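Local coordinates for putative LacI-family transcriptional regulator (Bacteroides fragilis, PDB 3GBV), which probably regulates transcription as a LacI-family DNA-binding protein whose periplasmic-binding-protein-like domain would sense a small-molecule effector, at residues E22-V27 / I98-Q103; F11-P16 / N260-L265; G30-V35 / A45-Y50. All blocks are in the same frame, centred on the assembly; numbering follows the deposited sequence.

Contact 1: residues E22-V27 / I98-Q103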
ATOM      1  N   GLU A  22      -0.161  15.743 -13.719  1.00 31.96           N
ATOM      2  CA  GLU A  22       1.170  15.538 -13.163  1.00 32.61           C
ATOM      3  C   GLU A  22       1.008  15.271 -11.669  1.00 30.55           C
ATOM      4  O   GLU A  22      -0.108  15.292 -11.153  1.00 29.12           O
ATOM      5  CB  GLU A  22       2.077  16.748 -13.427  1.00 33.53           C
ATOM      6  CG  GLU A  22       2.533  16.833 -14.884  1.00 39.39           C
ATOM      7  CD  GLU A  22       3.567  17.921 -15.144  1.00 42.63           C
ATOM      8  OE1 GLU A  22       3.271  19.110 -14.891  1.00 44.53           O
ATOM      9  OE2 GLU A  22       4.677  17.587 -15.613  1.00 45.02           O
ATOM     10  N   TYR A  23       2.114  15.021 -10.981  1.00 27.91           N
ATOM     11  CA  TYR A  23       2.060  14.705  -9.565  1.00 27.88           C
ATOM     12  C   TYR A  23       1.191  15.588  -8.674  1.00 26.60           C
ATOM     13  O   TYR A  23       0.392  15.088  -7.895  1.00 24.71           O
ATOM     14  CB  TYR A  23       3.464  14.669  -8.968  1.00 24.99           C
ATOM     15  CG  TYR A  23       3.438  14.295  -7.505  1.00 24.42           C
ATOM     16  CD1 TYR A  23       3.229  12.972  -7.110  1.00 24.84           C
ATOM     17  CD2 TYR A  23       3.553  15.271  -6.515  1.00 23.35           C
ATOM     18  CE1 TYR A  23       3.127  12.633  -5.761  1.00 25.05           C
ATOM     19  CE2 TYR A  23       3.453  14.945  -5.167  1.00 25.50           C
ATOM     20  CZ  TYR A  23       3.240  13.627  -4.795  1.00 26.25           C
ATOM     21  OH  TYR A  23       3.121  13.321  -3.464  1.00 22.79           O
ATOM     22  N   TRP A  24       1.345  16.897  -8.797  1.00 27.92           N
ATOM     23  CA  TRP A  24       0.624  17.830  -7.945  1.00 28.77           C
ATOM     24  C   TRP A  24      -0.892  17.883  -8.074  1.00 29.72           C
ATOM     25  O   TRP A  24      -1.582  18.354  -7.159  1.00 27.38           O
ATOM     26  CB  TRP A  24       1.231  19.223  -8.112  1.00 28.42           C
ATOM     27  CG  TRP A  24       2.717  19.181  -7.944  1.00 28.75           C
ATOM     28  CD1 TRP A  24       3.663  19.220  -8.937  1.00 28.78           C
ATOM     29  CD2 TRP A  24       3.427  18.977  -6.725  1.00 27.31           C
ATOM     30  NE1 TRP A  24       4.921  19.047  -8.403  1.00 28.38           N
ATOM     31  CE2 TRP A  24       4.804  18.894  -7.038  1.00 28.94           C
ATOM     32  CE3 TRP A  24       3.039  18.848  -5.383  1.00 28.75           C
ATOM     33  CZ2 TRP A  24       5.792  18.692  -6.073  1.00 25.87           C
ATOM     34  CZ3 TRP A  24       4.017  18.645  -4.416  1.00 27.52           C
ATOM     35  CH2 TRP A  24       5.379  18.570  -4.769  1.00 27.42           C
ATOM     36  N   THR A  25      -1.420  17.401  -9.191  1.00 28.96           N
ATOM     37  CA  THR A  25      -2.868  17.409  -9.368  1.00 30.66           C
ATOM     38  C   THR A  25      -3.569  16.634  -8.235  1.00 30.10           C
ATOM     39  O   THR A  25      -4.639  17.018  -7.771  1.00 28.81           O
ATOM     40  CB  THR A  25      -3.239  16.810 -10.732  1.00 29.83           C
ATOM     41  OG1 THR A  25      -2.698  17.643 -11.765  1.00 31.51           O
ATOM     42  CG2 THR A  25      -4.743  16.731 -10.896  1.00 30.28           C
ATOM     43  N   ASP A  26      -2.950  15.552  -7.780  1.00 30.44           N
ATOM     44  CA  ASP A  26      -3.530  14.757  -6.708  1.00 29.87           C
ATOM     45  C   ASP A  26      -3.438  15.468  -5.352  1.00 29.44           C
ATOM     46  O   ASP A  26      -4.381  15.436  -4.558  1.00 26.78           O
ATOM     47  CB  ASP A  26      -2.856  13.393  -6.647  1.00 31.11           C
ATOM     48  CG  ASP A  26      -3.303  12.480  -7.772  1.00 35.17           C
ATOM     49  OD1 ASP A  26      -4.530  12.371  -7.984  1.00 34.68           O
ATOM     50  OD2 ASP A  26      -2.434  11.867  -8.437  1.00 37.00           O
ATOM     51  N   VAL A  27      -2.300  16.107  -5.093  1.00 27.86           N
ATOM     52  CA  VAL A  27      -2.121  16.841  -3.845  1.00 27.03           C
ATOM     53  C   VAL A  27      -3.179  17.942  -3.793  1.00 26.67           C
ATOM     54  O   VAL A  27      -3.744  18.230  -2.733  1.00 25.28           O
ATOM     55  CB  VAL A  27      -0.727  17.494  -3.771  1.00 26.30           C
ATOM     56  CG1 VAL A  27      -0.608  18.336  -2.497  1.00 26.14           C
ATOM     57  CG2 VAL A  27       0.350  16.416  -3.814  1.00 24.04           C
ATOM     58  N   ILE A  98       3.764  24.633   6.545  1.00 32.56           N
ATOM     59  CA  ILE A  98       3.931  23.197   6.446  1.00 32.79           C
ATOM     60  C   ILE A  98       4.684  22.780   5.184  1.00 31.87           C
ATOM     61  O   ILE A  98       4.394  23.261   4.087  1.00 30.81           O
ATOM     62  CB  ILE A  98       2.551  22.494   6.437  1.00 33.05           C
ATOM     63  CG1 ILE A  98       1.845  22.728   7.775  1.00 32.19           C
ATOM     64  CG2 ILE A  98       2.717  21.004   6.137  1.00 32.18           C
ATOM     65  CD1 ILE A  98       0.443  22.206   7.814  1.00 32.07           C
ATOM     66  N   TYR A  99       5.658  21.891   5.348  1.00 29.99           N
ATOM     67  CA  TYR A  99       6.394  21.386   4.202  1.00 30.35           C
ATOM     68  C   TYR A  99       5.769  20.075   3.751  1.00 29.82           C
ATOM     69  O   TYR A  99       5.329  19.259   4.562  1.00 26.93           O
ATOM     70  CB  TYR A  99       7.866  21.100   4.529  1.00 32.42           C
ATOM     71  CG  TYR A  99       8.772  22.308   4.674  1.00 33.78           C
ATOM     72  CD1 TYR A  99       8.605  23.446   3.871  1.00 33.67           C
ATOM     73  CD2 TYR A  99       9.831  22.289   5.579  1.00 32.82           C
ATOM     74  CE1 TYR A  99       9.477  24.533   3.976  1.00 34.39           C
ATOM     75  CE2 TYR A  99      10.708  23.367   5.688  1.00 35.17           C
ATOM     76  CZ  TYR A  99      10.528  24.483   4.889  1.00 34.17           C
ATOM     77  OH  TYR A  99      11.393  25.549   5.012  1.00 35.45           O
ATOM     78  N   ILE A 100       5.723  19.891   2.441  1.00 30.11           N
ATOM     79  CA  ILE A 100       5.217  18.664   1.874  1.00 30.82           C
ATOM     80  C   ILE A 100       6.272  18.201   0.886  1.00 30.89           C
ATOM     81  O   ILE A 100       6.962  19.020   0.263  1.00 29.68           O
ATOM     82  CB  ILE A 100       3.881  18.863   1.139  1.00 31.91           C
ATOM     83  CG1 ILE A 100       3.986  20.043   0.175  1.00 34.43           C
ATOM     84  CG2 ILE A 100       2.768  19.064   2.140  1.00 31.30           C
ATOM     85  CD1 ILE A 100       2.715  20.299  -0.623  1.00 37.97           C
ATOM     86  N   ASP A 101       6.405  16.884   0.773  1.00 30.61           N
ATOM     87  CA  ASP A 101       7.350  16.253  -0.135  1.00 31.25           C
ATOM     88  C   ASP A 101       8.816  16.333   0.300  1.00 32.03           C
ATOM     89  O   ASP A 101       9.439  15.309   0.579  1.00 31.95           O
ATOM     90  CB  ASP A 101       7.199  16.840  -1.532  1.00 30.67           C
ATOM     91  CG  ASP A 101       7.909  16.020  -2.562  1.00 30.68           C
ATOM     92  OD1 ASP A 101       7.556  14.826  -2.689  1.00 31.32           O
ATOM     93  OD2 ASP A 101       8.817  16.560  -3.223  1.00 31.59           O
ATOM     94  N   SER A 102       9.366  17.544   0.354  1.00 32.47           N
ATOM     95  CA  SER A 102      10.756  17.732   0.762  1.00 33.03           C
ATOM     96  C   SER A 102      10.851  18.548   2.042  1.00 33.75           C
ATOM     97  O   SER A 102      10.031  19.436   2.282  1.00 32.43           O
ATOM     98  CB  SER A 102      11.550  18.469  -0.328  1.00 31.51           C
ATOM     99  OG  SER A 102      11.606  17.744  -1.542  1.00 33.77           O
ATOM    100  N   GLN A 103      11.860  18.248   2.858  1.00 36.09           N
ATOM    101  CA  GLN A 103      12.097  18.988   4.095  1.00 39.18           C
ATOM    102  C   GLN A 103      13.249  19.940   3.779  1.00 40.56           C
ATOM    103  O   GLN A 103      13.978  19.738   2.805  1.00 41.53           O
ATOM    104  CB  GLN A 103      12.541  18.060   5.238  1.00 39.94           C
ATOM    105  CG  GLN A 103      11.727  16.793   5.408  1.00 45.54           C
ATOM    106  CD  GLN A 103      12.206  15.938   6.572  1.00 49.32           C
ATOM    107  OE1 GLN A 103      12.086  16.332   7.734  1.00 52.09           O
ATOM    108  NE2 GLN A 103      12.758  14.761   6.266  1.00 50.61           N
TER
HETATM  109  O   HOH W   1       4.581  14.905  -1.961  1.00 37.46           O

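Contact 2: residues F11-P16 / N260-L265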
ATOM      1  N   PHE A  11      -5.588  29.729   3.762  1.00 33.51           N
ATOM      2  CA  PHE A  11      -4.365  28.937   3.755  1.00 32.42           C
ATOM      3  C   PHE A  11      -3.746  29.014   2.374  1.00 31.21           C
ATOM      4  O   PHE A  11      -4.333  28.548   1.399  1.00 29.09           O
ATOM      5  CB  PHE A  11      -4.654  27.472   4.095  1.00 32.99           C
ATOM      6  CG  PHE A  11      -5.358  27.273   5.410  1.00 33.55           C
ATOM      7  CD1 PHE A  11      -4.916  27.921   6.563  1.00 32.45           C
ATOM      8  CD2 PHE A  11      -6.446  26.410   5.499  1.00 32.40           C
ATOM      9  CE1 PHE A  11      -5.548  27.708   7.785  1.00 32.39           C
ATOM     10  CE2 PHE A  11      -7.084  26.189   6.713  1.00 34.39           C
ATOM     11  CZ  PHE A  11      -6.634  26.841   7.863  1.00 33.11           C
ATOM     12  N   ALA A  12      -2.563  29.611   2.286  1.00 31.25           N
ATOM     13  CA  ALA A  12      -1.889  29.735   0.998  1.00 32.45           C
ATOM     14  C   ALA A  12      -1.092  28.464   0.704  1.00 32.25           C
ATOM     15  O   ALA A  12      -0.243  28.060   1.500  1.00 33.49           O
ATOM     16  CB  ALA A  12      -0.966  30.954   1.007  1.00 29.55           C
ATOM     17  N   CYS A  13      -1.365  27.836  -0.433  1.00 31.43           N
ATOM     18  CA  CYS A  13      -0.660  26.616  -0.814  1.00 33.12           C
ATOM     19  C   CYS A  13       0.240  26.904  -2.010  1.00 32.26           C
ATOM     20  O   CYS A  13      -0.242  27.135  -3.116  1.00 34.47           O
ATOM     21  CB  CYS A  13      -1.663  25.513  -1.167  1.00 32.72           C
ATOM     22  SG  CYS A  13      -2.967  25.281   0.081  1.00 34.11           S
ATOM     23  N   LEU A  14       1.548  26.892  -1.784  1.00 31.43           N
ATOM     24  CA  LEU A  14       2.504  27.182  -2.848  1.00 30.85           C
ATOM     25  C   LEU A  14       3.091  25.895  -3.418  1.00 30.46           C
ATOM     26  O   LEU A  14       3.838  25.183  -2.745  1.00 30.24           O
ATOM     27  CB  LEU A  14       3.607  28.090  -2.299  1.00 31.92           C
ATOM     28  CG  LEU A  14       4.560  28.760  -3.289  1.00 33.45           C
ATOM     29  CD1 LEU A  14       3.766  29.615  -4.272  1.00 33.39           C
ATOM     30  CD2 LEU A  14       5.577  29.613  -2.517  1.00 32.08           C
ATOM     31  N   LEU A  15       2.730  25.599  -4.662  1.00 29.09           N
ATOM     32  CA  LEU A  15       3.188  24.392  -5.334  1.00 28.65           C
ATOM     33  C   LEU A  15       3.833  24.729  -6.675  1.00 28.77           C
ATOM     34  O   LEU A  15       3.575  25.790  -7.252  1.00 28.62           O
ATOM     35  CB  LEU A  15       2.003  23.454  -5.580  1.00 28.17           C
ATOM     36  CG  LEU A  15       1.109  23.073  -4.400  1.00 29.85           C
ATOM     37  CD1 LEU A  15      -0.144  22.387  -4.925  1.00 28.14           C
ATOM     38  CD2 LEU A  15       1.863  22.168  -3.449  1.00 30.44           C
ATOM     39  N   PRO A  16       4.690  23.834  -7.186  1.00 29.39           N
ATOM     40  CA  PRO A  16       5.364  24.046  -8.472  1.00 29.90           C
ATOM     41  C   PRO A  16       4.367  24.049  -9.631  1.00 31.35           C
ATOM     42  O   PRO A  16       3.449  23.226  -9.666  1.00 29.86           O
ATOM     43  CB  PRO A  16       6.312  22.849  -8.571  1.00 30.23           C
ATOM     44  CG  PRO A  16       6.589  22.494  -7.143  1.00 28.48           C
ATOM     45  CD  PRO A  16       5.227  22.640  -6.505  1.00 29.32           C
ATOM     46  N   ASN A 260      -4.069  16.249   4.639  1.00 30.71           N
ATOM     47  CA  ASN A 260      -3.459  16.412   5.960  1.00 32.73           C
ATOM     48  C   ASN A 260      -2.817  17.778   6.200  1.00 32.79           C
ATOM     49  O   ASN A 260      -2.845  18.286   7.319  1.00 32.34           O
ATOM     50  CB  ASN A 260      -2.424  15.318   6.196  1.00 34.16           C
ATOM     51  CG  ASN A 260      -3.051  14.030   6.662  1.00 36.34           C
ATOM     52  OD1 ASN A 260      -4.197  13.733   6.333  1.00 38.88           O
ATOM     53  ND2 ASN A 260      -2.300  13.248   7.425  1.00 36.00           N
ATOM     54  N   SER A 261      -2.234  18.372   5.164  1.00 31.85           N
ATOM     55  CA  SER A 261      -1.611  19.680   5.330  1.00 33.33           C
ATOM     56  C   SER A 261      -2.629  20.682   5.841  1.00 32.81           C
ATOM     57  O   SER A 261      -2.379  21.396   6.814  1.00 31.00           O
ATOM     58  CB  SER A 261      -1.021  20.184   4.008  1.00 34.80           C
ATOM     59  OG  SER A 261       0.141  19.450   3.664  1.00 39.59           O
ATOM     60  N   ILE A 262      -3.783  20.717   5.177  1.00 33.47           N
ATOM     61  CA  ILE A 262      -4.868  21.631   5.527  1.00 34.20           C
ATOM     62  C   ILE A 262      -5.466  21.274   6.881  1.00 34.49           C
ATOM     63  O   ILE A 262      -5.760  22.153   7.697  1.00 33.32           O
ATOM     64  CB  ILE A 262      -5.992  21.587   4.478  1.00 34.19           C
ATOM     65  CG1 ILE A 262      -5.424  21.864   3.084  1.00 33.17           C
ATOM     66  CG2 ILE A 262      -7.058  22.619   4.829  1.00 35.76           C
ATOM     67  CD1 ILE A 262      -4.840  23.252   2.916  1.00 33.44           C
ATOM     68  N   LYS A 263      -5.656  19.981   7.113  1.00 34.82           N
ATOM     69  CA  LYS A 263      -6.206  19.514   8.382  1.00 34.74           C
ATOM     70  C   LYS A 263      -5.317  19.998   9.533  1.00 34.32           C
ATOM     71  O   LYS A 263      -5.811  20.535  10.528  1.00 32.67           O
ATOM     72  CB  LYS A 263      -6.278  17.985   8.395  1.00 35.54           C
ATOM     73  CG  LYS A 263      -6.852  17.405   9.684  1.00 37.77           C
ATOM     74  CD  LYS A 263      -6.807  15.886   9.670  1.00 40.38           C
ATOM     75  CE  LYS A 263      -7.380  15.299  10.950  1.00 42.73           C
ATOM     76  NZ  LYS A 263      -6.654  15.791  12.154  1.00 44.40           N
ATOM     77  N   THR A 264      -4.008  19.805   9.379  1.00 32.71           N
ATOM     78  CA  THR A 264      -3.037  20.218  10.391  1.00 33.00           C
ATOM     79  C   THR A 264      -3.112  21.721  10.661  1.00 33.55           C
ATOM     80  O   THR A 264      -3.006  22.157  11.801  1.00 33.52           O
ATOM     81  CB  THR A 264      -1.599  19.878   9.960  1.00 32.17           C
ATOM     82  OG1 THR A 264      -1.490  18.471   9.678  1.00 28.97           O
ATOM     83  CG2 THR A 264      -0.624  20.252  11.069  1.00 32.20           C
ATOM     84  N   LEU A 265      -3.289  22.510   9.610  1.00 33.01           N
ATOM     85  CA  LEU A 265      -3.388  23.953   9.766  1.00 33.27           C
ATOM     86  C   LEU A 265      -4.675  24.321  10.500  1.00 34.31           C
ATOM     87  O   LEU A 265      -4.681  25.215  11.347  1.00 33.84           O
ATOM     88  CB  LEU A 265      -3.353  24.639   8.397  1.00 28.91           C
ATOM     89  CG  LEU A 265      -1.988  24.619   7.712  1.00 27.33           C
ATOM     90  CD1 LEU A 265      -2.069  25.263   6.324  1.00 27.11           C
ATOM     91  CD2 LEU A 265      -0.993  25.366   8.584  1.00 24.01           C
TER

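Contact 3: residues G30-V35 / A45-Y50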
ATOM      1  N   GLY A  30      -6.492  16.655  -2.900  1.00 34.43           N
ATOM      2  CA  GLY A  30      -6.473  16.465  -1.461  1.00 33.76           C
ATOM      3  C   GLY A  30      -6.856  17.740  -0.738  1.00 33.38           C
ATOM      4  O   GLY A  30      -7.723  17.730   0.133  1.00 34.10           O
ATOM      5  N   ILE A  31      -6.204  18.839  -1.104  1.00 31.67           N
ATOM      6  CA  ILE A  31      -6.469  20.135  -0.502  1.00 32.02           C
ATOM      7  C   ILE A  31      -7.944  20.505  -0.664  1.00 33.63           C
ATOM      8  O   ILE A  31      -8.592  20.959   0.284  1.00 31.28           O
ATOM      9  CB  ILE A  31      -5.588  21.230  -1.155  1.00 30.75           C
ATOM     10  CG1 ILE A  31      -4.114  21.022  -0.767  1.00 30.85           C
ATOM     11  CG2 ILE A  31      -6.060  22.606  -0.727  1.00 29.97           C
ATOM     12  CD1 ILE A  31      -3.139  21.837  -1.610  1.00 28.64           C
ATOM     13  N   ARG A  32      -8.476  20.307  -1.865  1.00 35.07           N
ATOM     14  CA  ARG A  32      -9.873  20.632  -2.122  1.00 38.15           C
ATOM     15  C   ARG A  32     -10.808  19.819  -1.235  1.00 38.44           C
ATOM     16  O   ARG A  32     -11.728  20.368  -0.626  1.00 38.32           O
ATOM     17  CB  ARG A  32     -10.221  20.396  -3.597  1.00 40.07           C
ATOM     18  CG  ARG A  32      -9.579  21.392  -4.539  1.00 43.84           C
ATOM     19  CD  ARG A  32      -9.949  22.793  -4.123  1.00 49.23           C
ATOM     20  NE  ARG A  32      -9.174  23.816  -4.816  1.00 54.05           N
ATOM     21  CZ  ARG A  32      -9.246  25.114  -4.531  1.00 56.72           C
ATOM     22  NH1 ARG A  32     -10.058  25.535  -3.566  1.00 57.66           N
ATOM     23  NH2 ARG A  32      -8.505  25.991  -5.202  1.00 58.07           N
ATOM     24  N   GLU A  33     -10.573  18.513  -1.165  1.00 38.19           N
ATOM     25  CA  GLU A  33     -11.397  17.648  -0.341  1.00 39.58           C
ATOM     26  C   GLU A  33     -11.367  18.148   1.101  1.00 39.02           C
ATOM     27  O   GLU A  33     -12.380  18.097   1.800  1.00 39.00           O
ATOM     28  CB  GLU A  33     -10.891  16.207  -0.415  1.00 41.16           C
ATOM     29  CG  GLU A  33     -11.692  15.199   0.412  1.00 47.25           C
ATOM     30  CD  GLU A  33     -13.152  15.104  -0.017  1.00 51.59           C
ATOM     31  OE1 GLU A  33     -13.410  14.952  -1.238  1.00 52.75           O
ATOM     32  OE2 GLU A  33     -14.038  15.174   0.865  1.00 52.22           O
ATOM     33  N   ALA A  34     -10.210  18.638   1.541  1.00 37.76           N
ATOM     34  CA  ALA A  34     -10.069  19.148   2.906  1.00 39.08           C
ATOM     35  C   ALA A  34     -10.846  20.449   3.111  1.00 39.67           C
ATOM     36  O   ALA A  34     -11.445  20.667   4.163  1.00 38.87           O
ATOM     37  CB  ALA A  34      -8.595  19.364   3.241  1.00 38.14           C
ATOM     38  N   VAL A  35     -10.828  21.318   2.107  1.00 40.52           N
ATOM     39  CA  VAL A  35     -11.551  22.574   2.203  1.00 41.86           C
ATOM     40  C   VAL A  35     -13.045  22.297   2.396  1.00 42.41           C
ATOM     41  O   VAL A  35     -13.670  22.846   3.298  1.00 41.56           O
ATOM     42  CB  VAL A  35     -11.337  23.429   0.937  1.00 42.44           C
ATOM     43  CG1 VAL A  35     -12.216  24.677   0.977  1.00 43.07           C
ATOM     44  CG2 VAL A  35      -9.876  23.827   0.841  1.00 42.46           C
ATOM     45  N   ALA A  45      -8.527  27.695   0.595  1.00 41.95           N
ATOM     46  CA  ALA A  45      -7.174  27.371   0.202  1.00 42.34           C
ATOM     47  C   ALA A  45      -6.843  28.143  -1.059  1.00 42.60           C
ATOM     48  O   ALA A  45      -7.471  27.937  -2.103  1.00 42.44           O
ATOM     49  CB  ALA A  45      -7.053  25.888  -0.054  1.00 41.83           C
ATOM     50  N   ASN A  46      -5.868  29.039  -0.956  1.00 41.58           N
ATOM     51  CA  ASN A  46      -5.456  29.826  -2.102  1.00 41.51           C
ATOM     52  C   ASN A  46      -4.209  29.213  -2.729  1.00 40.43           C
ATOM     53  O   ASN A  46      -3.085  29.397  -2.252  1.00 40.15           O
ATOM     54  CB  ASN A  46      -5.193  31.277  -1.698  1.00 43.75           C
ATOM     55  CG  ASN A  46      -4.689  32.110  -2.853  1.00 46.46           C
ATOM     56  OD1 ASN A  46      -5.140  31.946  -3.987  1.00 48.72           O
ATOM     57  ND2 ASN A  46      -3.757  33.014  -2.574  1.00 47.43           N
ATOM     58  N   ILE A  47      -4.425  28.475  -3.807  1.00 38.56           N
ATOM     59  CA  ILE A  47      -3.341  27.816  -4.503  1.00 38.79           C
ATOM     60  C   ILE A  47      -2.669  28.735  -5.506  1.00 38.01           C
ATOM     61  O   ILE A  47      -3.330  29.331  -6.351  1.00 37.39           O
ATOM     62  CB  ILE A  47      -3.849  26.580  -5.266  1.00 38.93           C
ATOM     63  CG1 ILE A  47      -4.574  25.634  -4.305  1.00 38.81           C
ATOM     64  CG2 ILE A  47      -2.680  25.883  -5.951  1.00 39.13           C
ATOM     65  CD1 ILE A  47      -5.197  24.428  -4.986  1.00 37.98           C
ATOM     66  N   THR A  48      -1.355  28.870  -5.398  1.00 37.59           N
ATOM     67  CA  THR A  48      -0.616  29.674  -6.360  1.00 38.11           C
ATOM     68  C   THR A  48       0.537  28.802  -6.792  1.00 36.42           C
ATOM     69  O   THR A  48       1.107  28.070  -5.984  1.00 36.82           O
ATOM     70  CB  THR A  48      -0.051  30.997  -5.774  1.00 38.50           C
ATOM     71  OG1 THR A  48       1.069  30.720  -4.925  1.00 43.56           O
ATOM     72  CG2 THR A  48      -1.114  31.729  -4.992  1.00 38.32           C
ATOM     73  N   HIS A  49       0.862  28.865  -8.073  1.00 36.15           N
ATOM     74  CA  HIS A  49       1.948  28.076  -8.623  1.00 36.14           C
ATOM     75  C   HIS A  49       3.153  28.965  -8.816  1.00 36.23           C
ATOM     76  O   HIS A  49       3.020  30.167  -9.054  1.00 35.34           O
ATOM     77  CB  HIS A  49       1.507  27.470  -9.940  1.00 36.50           C
ATOM     78  CG  HIS A  49       0.270  26.647  -9.814  1.00 36.84           C
ATOM     79  ND1 HIS A  49       0.266  25.402  -9.224  1.00 36.92           N
ATOM     80  CD2 HIS A  49      -1.016  26.916 -10.137  1.00 37.37           C
ATOM     81  CE1 HIS A  49      -0.971  24.941  -9.187  1.00 38.13           C
ATOM     82  NE2 HIS A  49      -1.768  25.842  -9.733  1.00 39.85           N
ATOM     83  N   TYR A  50       4.333  28.373  -8.717  1.00 36.35           N
ATOM     84  CA  TYR A  50       5.556  29.139  -8.852  1.00 37.73           C
ATOM     85  C   TYR A  50       6.547  28.511  -9.814  1.00 39.30           C
ATOM     86  O   TYR A  50       6.525  27.299 -10.040  1.00 39.78           O
ATOM     87  CB  TYR A  50       6.213  29.289  -7.480  1.00 34.89           C
ATOM     88  CG  TYR A  50       6.801  28.010  -6.924  1.00 33.07           C
ATOM     89  CD1 TYR A  50       8.074  27.582  -7.306  1.00 32.67           C
ATOM     90  CD2 TYR A  50       6.110  27.252  -5.973  1.00 33.57           C
ATOM     91  CE1 TYR A  50       8.654  26.441  -6.744  1.00 30.19           C
ATOM     92  CE2 TYR A  50       6.678  26.106  -5.408  1.00 30.73           C
ATOM     93  CZ  TYR A  50       7.954  25.708  -5.795  1.00 30.83           C
ATOM     94  OH  TYR A  50       8.545  24.605  -5.204  1.00 29.03           O
TER
HETATM   95  O   HOH W   2     -10.937  27.657  -1.302  1.00 45.01           O
HETATM   96  O   HOH W   3      -6.815  28.436  -5.279  1.00 46.66           O

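Contact 1: residues E22-V27 / I98-Q103
W24 lays the outer rim of its indole beside D101, with CH2 of W24 4.1 Å from CB of D101. The methylene lies at the edge of the indole, near its plane, while the carboxylate beyond it is turned almost square to the ring system, the two planes standing 82° apart. W24 gets there because its CG lies anti to the carbonyl carbon (chi1 -51°), which swings the indole off the start of the helix and over to the end of the strand. Its CZ3 also meets CD1 of I100 at 4.3 Å, obliquely. The same methyl also touches CG1 of V27, one helical turn further on, so both helix residues meet the isoleucine tip. Y23 contributes differently. Its ring stands edge-on over one face of the indole, CD2 lying above the centre, and OH of Y23 donates to a water 2.6 Å away. That water in turn donates to OD1 of D101 at 3.1 Å, linking helix and strand end. Tryptophan supplies a broad apolar surface here, and tyrosine adds a hydroxyl that reaches the water. A 1,2-ethanediol, probably from the crystallisation liquor, lies about 3 Å from the D101 side chain and may mark a pocket at the C-terminal edge of the parallel sheet, where proteins of this family bind effectors. Around the contact, L15 of strand 9-16 packs on both W24 and I100, H18 meets the indole, S261 of helix 254-270 touches I100, and backbone bonds tie strand 97-100 to strands 72-75 and 111-114.

Contact 2: residues F11-P16 / N260-L265
I262 is the residue whose backbone lies nearest the strand, opposite F11, and its two branches divide the work. CG2 of I262 reaches CD2 of F11 at 3.9 Å, coming obliquely to the ring, and CD1 of I262 reaches SG of C13 at 4.0 Å. CG1 anti to the carbonyl carbon (chi1 -55°), with the further turn at chi2 (-64°), sends CD1 to the cysteine and leaves CG2, anti to the backbone N, at the phenyl ring. Further along, T264 turns back into its own helix. O of N260 accepts from N of T264 at 2.8 Å and from OG1 of T264 at 2.7 Å, the two donors arriving from opposite faces of the carbonyl plane. Because it donates to that oxygen, the threonine hydroxyl is satisfied and can sit in an apolar setting. L265 then covers one face of F11: CB of L265 stands 4.0 Å from the centroid of the F11 ring and 17° off the normal, a CH-pi contact, and CD1 of L265 lies 3.9 Å from CD1 of F11. The leucine and phenylalanine chains lie antiparallel alongside each other, which spreads the overlap along the ring. The chemistry is almost wholly apolar, a flat ring and two branched aliphatic chains, with the cysteine sulfur making only a van der Waals contact to a methyl, and all of it is buried. Such a contact implies that strand 9-16 and helix 254-270 are held by close fit and exclusion of water, with no direct polar bond between the two segments to fix their angle.

Contact 3: residues G30-V35 / A45-Y50
V35 and I31, one turn apart on the helix, both aim at the small methyl of A45, and so pack helix and strand in the right-handed beta-alpha-beta crossover formed by strand 9-16, helix 23-37 and strand 43-50, the opening unit of this Rossmann-like domain. The short segments 30-35 and 45-50 run nearly antiparallel, at 163°, their axes coming within 9.8 Å. CG2 of I31 meets CB of A45 at 3.5 Å, tighter than usual for two carbons, and CG2 of V35 comes to the same CB at 3.6 Å. The single methyl of alanine leaves the two branched residues able to close on it. In V35 it is the branch anti to the carbonyl carbon that reaches over, because CG1 lies anti to the backbone N (chi1 174°). I31 also reaches C13 of strand 9-16 and I262 of helix 254-270, so it is buried among strand and helix side chains. R32 works at the solvent-facing border. Its chain bends at chi2 (-56°), bringing the guanidinium above the strand, where R32 and I47 reach toward each other from helix and strand: NH2 of R32 lies 3.7 Å from CD1 of I47, the methyl approaching obliquely. Arginine fits here because its long aliphatic part can span the edge while the polar head stays hydrated. The head reaches the strand backbone through two waters. One, in the plane of the guanidinium at its edge, accepts a weak bond from NH1 and an ordinary one from N of A45. The other weakly accepts from NH2 of R32, accepts from N of I47 at 2.8 Å, and donates to O of A45 at 3.3 Å.

How the contacts relate
All three contacts lie in the domain built on the six-stranded parallel sheet, and are nested along the chain: contact 3 falls inside the loop closed by contact 1, and contact 1 inside that of contact 2. Contacts 2 and 3 are neighbours, their centres about 6 Å apart, because strands 9-16 and 43-50 pair side by side. Contacts 1 and 3 share helix 23-37, at its first turns and its second half, with centres about 11 Å apart. Contact 1 meets contact 2, about 9 Å away between centres, where I98 and I100 pack on S261. Together they join helices 23-37 and 254-270 to the sheet, from edge strand 43-50 inward to the C-terminal end of strand 97-100, beside the probable effector pocket.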